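Local coordinates for malonate decarboxylase subunit alpha (Acinetobacter baumannii ATCC 17978, PDB 6MPR), which is the alpha subunit of malonate decarboxylase and probably transfers acyl carrier protein from its acetyl thioester to malonate, preparing the substrate for decarboxylation, at the interface of chains A and B. Residues are numbered along the deposited sequence; one frame, centred on the assembly and turned at random. Chains: chain A/B, Malonate decarboxylase subunit alpha.

Contact 1: the interface of chains A and B. Residues chain A 299, 319, 356, 360-361; chain B 148, 151-152.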
# COMPACT_ATOMS: atom_id res chain seq x y z
N THR A 299 5.81 -0.71 -13.47
CA THR A 299 6.41 -0.92 -12.16
C THR A 299 7.29 -2.14 -12.31
O THR A 299 6.79 -3.27 -12.47
CB THR A 299 5.36 -1.11 -11.06
OG1 THR A 299 4.50 -2.21 -11.42
CG2 THR A 299 4.52 0.14 -10.89
N HIS A 319 9.00 2.88 -12.75
CA HIS A 319 9.32 3.01 -11.33
C HIS A 319 9.81 1.66 -10.82
O HIS A 319 9.26 0.62 -11.17
CB HIS A 319 8.10 3.46 -10.53
CG HIS A 319 8.45 3.88 -9.14
ND1 HIS A 319 8.35 3.02 -8.06
CD2 HIS A 319 9.00 5.02 -8.67
CE1 HIS A 319 8.79 3.64 -6.98
NE2 HIS A 319 9.20 4.85 -7.32
N ALA A 356 2.13 0.96 -5.99
CA ALA A 356 1.65 1.24 -7.34
C ALA A 356 1.29 -0.04 -8.07
O ALA A 356 0.32 -0.07 -8.83
CB ALA A 356 2.70 2.02 -8.13
N ALA A 360 -2.25 1.05 -8.98
CA ALA A 360 -2.11 1.98 -10.10
C ALA A 360 -1.87 1.33 -11.46
O ALA A 360 -1.94 2.04 -12.46
CB ALA A 360 -0.97 2.97 -9.83
N VAL A 361 -1.59 0.03 -11.54
CA VAL A 361 -1.33 -0.57 -12.84
C VAL A 361 -2.48 -1.49 -13.25
O VAL A 361 -3.22 -2.03 -12.42
CB VAL A 361 0.01 -1.34 -12.92
CG1 VAL A 361 1.18 -0.43 -12.51
CG2 VAL A 361 -0.02 -2.62 -12.11
N SER B 148 -0.34 6.35 -5.35
CA SER B 148 0.31 5.32 -6.15
C SER B 148 0.37 5.69 -7.62
O SER B 148 1.32 5.32 -8.31
CB SER B 148 -0.42 3.99 -5.96
OG SER B 148 -0.37 3.62 -4.59
N VAL B 151 3.56 7.61 -9.59
CA VAL B 151 4.73 7.01 -10.23
C VAL B 151 4.35 6.18 -11.45
O VAL B 151 5.21 5.49 -12.03
CB VAL B 151 5.57 6.18 -9.24
CG1 VAL B 151 6.03 7.05 -8.08
CG2 VAL B 151 4.79 4.95 -8.72
N VAL B 152 3.09 6.25 -11.90
CA VAL B 152 2.63 5.50 -13.07
C VAL B 152 2.06 6.42 -14.14
O VAL B 152 2.73 6.69 -15.15
CB VAL B 152 1.59 4.43 -12.65
CG1 VAL B 152 1.15 3.62 -13.86
CG2 VAL B 152 2.20 3.51 -11.59

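Contact 2: the interface of chains A and B. Residues chain A 150-151, 155, 187, 191; chain B 317, 319, 339.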
# COMPACT_ATOMS: atom_id res chain seq x y z
N LEU A 150 5.00 -3.24 10.89
CA LEU A 150 6.02 -2.55 11.67
C LEU A 150 5.49 -1.34 12.44
O LEU A 150 6.21 -0.82 13.30
CB LEU A 150 7.18 -2.11 10.77
CG LEU A 150 7.87 -3.21 9.95
CD1 LEU A 150 8.99 -2.59 9.11
CD2 LEU A 150 8.42 -4.32 10.84
N VAL A 151 4.28 -0.86 12.16
CA VAL A 151 3.69 0.22 12.96
C VAL A 151 2.47 -0.26 13.73
O VAL A 151 1.75 0.56 14.32
CB VAL A 151 3.37 1.47 12.12
CG1 VAL A 151 4.67 2.05 11.49
CG2 VAL A 151 2.30 1.19 11.07
N ILE A 155 6.29 -3.94 15.86
CA ILE A 155 7.07 -2.70 15.93
C ILE A 155 8.51 -3.08 16.24
O ILE A 155 8.76 -3.75 17.26
CB ILE A 155 6.49 -1.72 16.96
CG1 ILE A 155 5.05 -1.34 16.59
CG2 ILE A 155 7.38 -0.47 17.06
CD1 ILE A 155 4.34 -0.45 17.63
N PRO A 187 9.78 3.04 11.05
CA PRO A 187 9.07 2.59 12.27
C PRO A 187 9.94 2.53 13.51
O PRO A 187 9.48 2.87 14.61
CB PRO A 187 8.56 1.19 11.86
CG PRO A 187 8.31 1.33 10.38
CD PRO A 187 9.52 2.15 9.91
N SER A 191 10.12 5.13 17.21
CA SER A 191 9.59 4.44 18.38
C SER A 191 10.70 4.11 19.37
O SER A 191 10.53 3.20 20.18
CB SER A 191 8.86 3.15 17.97
OG SER A 191 9.72 2.32 17.20
N SER B 317 -0.40 1.11 21.33
CA SER B 317 0.29 1.80 20.24
C SER B 317 -0.72 2.50 19.35
O SER B 317 -1.83 1.99 19.12
CB SER B 317 1.14 0.84 19.39
OG SER B 317 0.33 0.04 18.53
N HIS B 319 -0.36 4.53 15.53
CA HIS B 319 0.29 5.16 14.39
C HIS B 319 -0.71 6.08 13.69
O HIS B 319 -1.88 5.71 13.55
CB HIS B 319 0.83 4.13 13.40
CG HIS B 319 1.70 4.74 12.34
ND1 HIS B 319 1.22 5.12 11.11
CD2 HIS B 319 2.99 5.13 12.38
CE1 HIS B 319 2.19 5.67 10.41
NE2 HIS B 319 3.28 5.69 11.16
N PHE B 339 4.25 7.39 17.85
CA PHE B 339 5.50 7.41 17.10
C PHE B 339 6.04 8.84 17.09
O PHE B 339 5.45 9.72 16.47
CB PHE B 339 5.27 6.89 15.68
CG PHE B 339 5.03 5.41 15.62
CD1 PHE B 339 3.80 4.87 15.95
CD2 PHE B 339 6.07 4.54 15.27
CE1 PHE B 339 3.58 3.48 15.90
CE2 PHE B 339 5.87 3.16 15.24
CZ PHE B 339 4.62 2.64 15.55
O HOH W 1 -0.19 0.89 16.19

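Contact 1: the interface of chains A and B
Two consecutive valines of chain B, B:Val151 and B:Val152, carry this patch, and between them they meet an imidazole, two alanines and two further methyl groups of chain A. The contacts between apolar groups come first. B:Val151 crosses the side chain of A:His319 at a slant, and its isopropyl group lies over one face of the ring. Methyl CG1 is directed toward the ring carbon CD2 of A:His319, at 3.6 Å, and CG2 sits on the same face, 3.8 Å above the ring plane and displaced toward the rim. The imidazole is presented to the valine with CG anti to the backbone N (chi1 -168°) and the ring turned by a chi2 of -96°. The same CG2 of B:Val151 also touches CB of A:Ala356 at 3.6 Å, bridging the histidine and the helix.

B:Val152 sends its CG2 among several methyls of chain A. It lies 3.7 Å from CB of A:Ala360 and a little farther from CB of A:Ala356, with CG2 of A:Thr299 and CG1 of A:Val361 as more distant neighbours at its flanks. CB of B:Ser148 packs 3.7 Å from CA of A:Ala356. The small alanine side chains probably allow the helix of chain A to lie this close to the end of helix 143-149.

Contacts of apolar carbon with polar backbone form the second class. The carbonyl O of B:Ser148 faces the CB methyls of both A:Ala356 and A:Ala360. A chi1 of -178° points the other branch of B:Val152, CG1, away from the backbone N and brings it to 3.7 Å from the carbonyl O of A:Ala360.

In the fold, A:Ala356 belongs to helix 350-359, with A:Ala360 and A:Val361 in the loop that follows it. A:Thr299 and A:His319 come from strands 297-299 and 317-319. Opposite them, helix 143-149 of chain B ends beside B:Ser148 and runs into the loop holding both valines.

Contact 2: the interface of chains A and B
The phenyl ring of B:Phe339 projects into chain A, where the backbone of A:Val151, the side chain of A:Ile155 and the segment from A:Pro187 to A:Ser191 receive it. A chi1 of -72° places CG beside the backbone N of B:Phe339, and the para carbon CZ leads. CZ lies 3.7 Å from CA of A:Val151, so the ring meets the main chain of this residue while the methyls of A:Val151 turn to B:His319. A:Ile155 approaches B:Phe339 from the opposite direction. Its CG1 is followed by an extended CD1 (chi2 175°), and this terminal methyl abuts CZ at 3.7 Å. The same methyl also rests against CB of B:Ser317, at 3.9 Å, so that one isoleucine tip spans the phenyl ring and strand 317-319.

Within chain B the two rings meet edge to face. CD2 of B:His319 stands 3.7 Å above the phenyl plane, displaced toward its rim, and CE1 of B:Phe339 lies in the imidazole plane at that ring's edge. The phenyl group thus backs the histidine that A:Val151 covers, and probably helps to fix its rotation.

On its far side the phenyl edge faces a carbonyl. The O of A:Pro187, near the end of helix 181-189, lies in the phenyl plane, 3.7 Å from CE2 of B:Phe339. That oxygen also accepts a hydrogen bond of 2.7 Å from OG of A:Ser191, whose donor is tilted 19° from the carbonyl plane. The bond ties the loop residue back to the helix, and CB of A:Ser191 lies more loosely beyond the ring's rim near CD2 and CE2, on the opposite side of the phenyl plane from B:His319.

Polar groups at the opposite margin are linked through solvent. Water 1 lies 2.7 Å from the carbonyl O of A:Val151 and 2.5 Å from the hydroxyl OG of B:Ser317, bridging the two chains.

The centres of contact 1 and contact 2 lie about 26 Å apart on a two-fold symmetric interface. Both use Val151 and His319, with the chains exchanged: the valine comes from chain B in contact 1 and from chain A in contact 2. They therefore show different surroundings of one repeated pairing. Contact 1 adds the C-terminal end of helix 350-359, and contact 2 adds the loop around Phe339 and the helix 181-189 region. By symmetry each chain both offers the valine loop and receives it, a reciprocity consistent with a closed dimer, as deposited, although the structure alone does not show this to be the cellular form.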